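Local coordinates for Lactamase_B domain-containing protein (Pontibacter korlensis, PDB 6XFR) that probably hydrolyses the beta-lactam ring of antibiotics with zinc ions at its active site, as a class B1 metallo-beta-lactamase, at residues B[17-22]-B[32-37]. Residues are numbered along the deposited sequence; the frame is centred on the assembly and turned at random.
Sequences VWIHTS and PSHGLI
The imidazole of His20 lies over Gly35 of the neighbouring strand, whose CA makes a CH-pi contact 3.4 Å from the ring centroid. Its CG sits between the backbone N and the carbonyl carbon (chi1 61°), which folds the ring over its antiparallel partner; with no side chain, Gly35 lets the ring lie directly on its backbone. At the ring's edge, ND1 meets a water at 2.8 Å, which also donates to Ser33 O and hydrogen-bonds Ser22 OG, itself bonded to Trp51 N, tying the ring to the next pair on this face. Weak hydrogen bonds of NE2 to Ile47 O and Asp48 O probably help hold this rotation. Farther along, Ile37 CG1 packs 3.8 Å from His20 CD2, and its CB lies beside Trp18 CB. Leu59 and Trp62 of helix 53-67 cover this apolar end.

On the opposite face, Thr21 OG1 hydrogen-bonds His34 ND1 in the plane of the imidazole, the side chains alongside each other. Thr21 CG2 rests 3.4 Å from Pro32 CB, while Ile19 CG1 and Val17 CG1 both reach Leu36 CD2, branched aliphatics suited to this apolar part. The ring of Trp205 packs edge-to-face with His34.

Six backbone hydrogen bonds join Trp18 with Ile37, His20 with Gly35 and Ser22 with Ser33, two each. Pro32 O accepts from ND1 of the zinc ligand His202, and small Ser33, against His202 and Asp82, hydrogen-bonds Lys83 NZ through OG. The arrangement is an antiparallel beta hairpin in one sheet of the metallo-beta-lactamase alpha-beta/beta-alpha sandwich, its Pro32-Ser33 end in the second shell of the zinc site.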
ATOM      1  N   VAL B  17      -9.164   8.981  -0.097  1.00 29.36           N
ATOM      2  CA  VAL B  17      -9.442   7.544  -0.024  1.00 23.80           C
ATOM      3  C   VAL B  17      -8.705   6.957   1.175  1.00 23.49           C
ATOM      4  O   VAL B  17      -7.511   7.223   1.379  1.00 26.59           O
ATOM      5  CB  VAL B  17      -9.032   6.794  -1.307  1.00 24.62           C
ATOM      6  CG1 VAL B  17      -9.394   5.288  -1.220  1.00 20.71           C
ATOM      7  CG2 VAL B  17      -9.598   7.476  -2.551  1.00 23.09           C
ATOM      8  N   TRP B  18      -9.429   6.196   1.980  1.00 20.58           N
ATOM      9  CA  TRP B  18      -8.894   5.435   3.091  1.00 21.28           C
ATOM     10  C   TRP B  18      -9.181   3.955   2.894  1.00 25.70           C
ATOM     11  O   TRP B  18     -10.112   3.573   2.192  1.00 34.85           O
ATOM     12  CB  TRP B  18      -9.508   5.875   4.414  1.00 20.58           C
ATOM     13  CG  TRP B  18      -9.086   7.235   4.919  1.00 26.17           C
ATOM     14  CD1 TRP B  18      -8.177   7.498   5.916  1.00 25.94           C
ATOM     15  CD2 TRP B  18      -9.606   8.514   4.512  1.00 31.32           C
ATOM     16  NE1 TRP B  18      -8.092   8.855   6.140  1.00 25.43           N
ATOM     17  CE2 TRP B  18      -8.958   9.501   5.295  1.00 32.24           C
ATOM     18  CE3 TRP B  18     -10.543   8.924   3.553  1.00 34.00           C
ATOM     19  CZ2 TRP B  18      -9.209  10.874   5.135  1.00 32.10           C
ATOM     20  CZ3 TRP B  18     -10.791  10.299   3.409  1.00 36.58           C
ATOM     21  CH2 TRP B  18     -10.118  11.248   4.193  1.00 33.02           C
ATOM     22  N   ILE B  19      -8.392   3.116   3.555  1.00 31.28           N
ATOM     23  CA  ILE B  19      -8.689   1.699   3.672  1.00 29.25           C
ATOM     24  C   ILE B  19      -8.977   1.434   5.133  1.00 30.20           C
ATOM     25  O   ILE B  19      -8.151   1.763   5.990  1.00 32.81           O
ATOM     26  CB  ILE B  19      -7.540   0.811   3.177  1.00 29.42           C
ATOM     27  CG1 ILE B  19      -7.419   0.908   1.648  1.00 34.30           C
ATOM     28  CG2 ILE B  19      -7.781  -0.629   3.582  1.00 23.82           C
ATOM     29  CD1 ILE B  19      -6.054   0.509   1.127  1.00 34.18           C
ATOM     30  N   HIS B  20     -10.166   0.897   5.422  1.00 29.06           N
ATOM     31  CA  HIS B  20     -10.470   0.416   6.755  1.00 30.02           C
ATOM     32  C   HIS B  20     -10.161  -1.070   6.806  1.00 30.36           C
ATOM     33  O   HIS B  20     -10.367  -1.789   5.815  1.00 28.62           O
ATOM     34  CB  HIS B  20     -11.931   0.708   7.160  1.00 32.54           C
ATOM     35  CG  HIS B  20     -12.988   0.081   6.287  1.00 35.37           C
ATOM     36  ND1 HIS B  20     -13.448  -1.208   6.477  1.00 25.16           N
ATOM     37  CD2 HIS B  20     -13.724   0.595   5.267  1.00 29.71           C
ATOM     38  CE1 HIS B  20     -14.383  -1.474   5.579  1.00 24.84           C
ATOM     39  NE2 HIS B  20     -14.573  -0.400   4.833  1.00 23.30           N
ATOM     40  N   THR B  21      -9.601  -1.514   7.941  1.00 27.51           N
ATOM     41  CA  THR B  21      -9.191  -2.906   8.105  1.00 29.37           C
ATOM     42  C   THR B  21      -9.781  -3.415   9.405  1.00 32.71           C
ATOM     43  O   THR B  21      -9.540  -2.846  10.473  1.00 34.97           O
ATOM     44  CB  THR B  21      -7.662  -3.112   8.079  1.00 30.48           C
ATOM     45  OG1 THR B  21      -7.143  -2.726   6.803  1.00 28.13           O
ATOM     46  CG2 THR B  21      -7.323  -4.590   8.276  1.00 32.96           C
ATOM     47  N   SER B  22     -10.582  -4.468   9.292  1.00 44.85           N
ATOM     48  CA  SER B  22     -11.161  -5.193  10.412  1.00 46.43           C
ATOM     49  C   SER B  22     -10.283  -6.400  10.712  1.00 41.64           C
ATOM     50  O   SER B  22      -9.659  -6.977   9.817  1.00 38.96           O
ATOM     51  CB  SER B  22     -12.588  -5.664  10.069  1.00 43.06           C
ATOM     52  OG  SER B  22     -13.576  -4.653  10.182  1.00 38.71           O
ATOM     53  N   PRO B  32      -6.959  -9.914   8.362  1.00 43.59           N
ATOM     54  CA  PRO B  32      -7.587  -8.620   8.086  1.00 41.76           C
ATOM     55  C   PRO B  32      -8.680  -8.708   7.024  1.00 41.94           C
ATOM     56  O   PRO B  32      -8.720  -9.619   6.192  1.00 39.78           O
ATOM     57  CB  PRO B  32      -6.407  -7.766   7.594  1.00 40.16           C
ATOM     58  CG  PRO B  32      -5.522  -8.767   6.885  1.00 38.88           C
ATOM     59  CD  PRO B  32      -5.686 -10.086   7.640  1.00 42.76           C
ATOM     60  N   SER B  33      -9.579  -7.724   7.072  1.00 38.72           N
ATOM     61  CA  SER B  33     -10.563  -7.488   6.028  1.00 33.20           C
ATOM     62  C   SER B  33     -10.539  -6.009   5.668  1.00 33.34           C
ATOM     63  O   SER B  33     -10.646  -5.147   6.553  1.00 34.79           O
ATOM     64  CB  SER B  33     -11.965  -7.921   6.467  1.00 41.47           C
ATOM     65  OG  SER B  33     -12.700  -8.352   5.326  1.00 43.20           O
ATOM     66  N   HIS B  34     -10.333  -5.719   4.390  1.00 27.18           N
ATOM     67  CA  HIS B  34     -10.182  -4.348   3.931  1.00 28.08           C
ATOM     68  C   HIS B  34     -11.463  -3.870   3.257  1.00 31.35           C
ATOM     69  O   HIS B  34     -12.118  -4.625   2.526  1.00 24.75           O
ATOM     70  CB  HIS B  34      -8.996  -4.221   2.971  1.00 24.55           C
ATOM     71  CG  HIS B  34      -7.707  -4.685   3.560  1.00 30.94           C
ATOM     72  ND1 HIS B  34      -7.238  -4.220   4.771  1.00 37.57           N
ATOM     73  CD2 HIS B  34      -6.787  -5.574   3.118  1.00 37.39           C
ATOM     74  CE1 HIS B  34      -6.084  -4.804   5.051  1.00 36.21           C
ATOM     75  NE2 HIS B  34      -5.787  -5.628   4.063  1.00 38.04           N
ATOM     76  N   GLY B  35     -11.843  -2.624   3.562  1.00 23.45           N
ATOM     77  CA  GLY B  35     -12.800  -1.881   2.767  1.00 22.01           C
ATOM     78  C   GLY B  35     -12.219  -0.515   2.438  1.00 25.21           C
ATOM     79  O   GLY B  35     -11.098  -0.192   2.831  1.00 24.80           O
ATOM     80  N   LEU B  36     -13.013   0.286   1.731  1.00 31.26           N
ATOM     81  CA  LEU B  36     -12.648   1.665   1.418  1.00 24.85           C
ATOM     82  C   LEU B  36     -13.598   2.639   2.095  1.00 30.21           C
ATOM     83  O   LEU B  36     -14.789   2.357   2.291  1.00 24.26           O
ATOM     84  CB  LEU B  36     -12.701   1.952  -0.076  1.00 23.91           C
ATOM     85  CG  LEU B  36     -11.665   1.362  -1.007  1.00 26.94           C
ATOM     86  CD1 LEU B  36     -11.811   2.020  -2.397  1.00 22.07           C
ATOM     87  CD2 LEU B  36     -10.292   1.589  -0.421  1.00 26.95           C
ATOM     88  N   ILE B  37     -13.048   3.801   2.434  1.00 33.64           N
ATOM     89  CA  ILE B  37     -13.823   5.007   2.709  1.00 32.91           C
ATOM     90  C   ILE B  37     -13.387   6.038   1.688  1.00 31.81           C
ATOM     91  O   ILE B  37     -12.193   6.167   1.413  1.00 31.87           O
ATOM     92  CB  ILE B  37     -13.604   5.542   4.134  1.00 35.10           C
ATOM     93  CG1 ILE B  37     -13.426   4.397   5.128  1.00 30.10           C
ATOM     94  CG2 ILE B  37     -14.730   6.502   4.516  1.00 37.25           C
ATOM     95  CD1 ILE B  37     -13.037   4.857   6.488  1.00 27.07           C
TER
HETATM   96  O   HOH W   1     -12.981  -3.762   7.585  1.00 23.24           O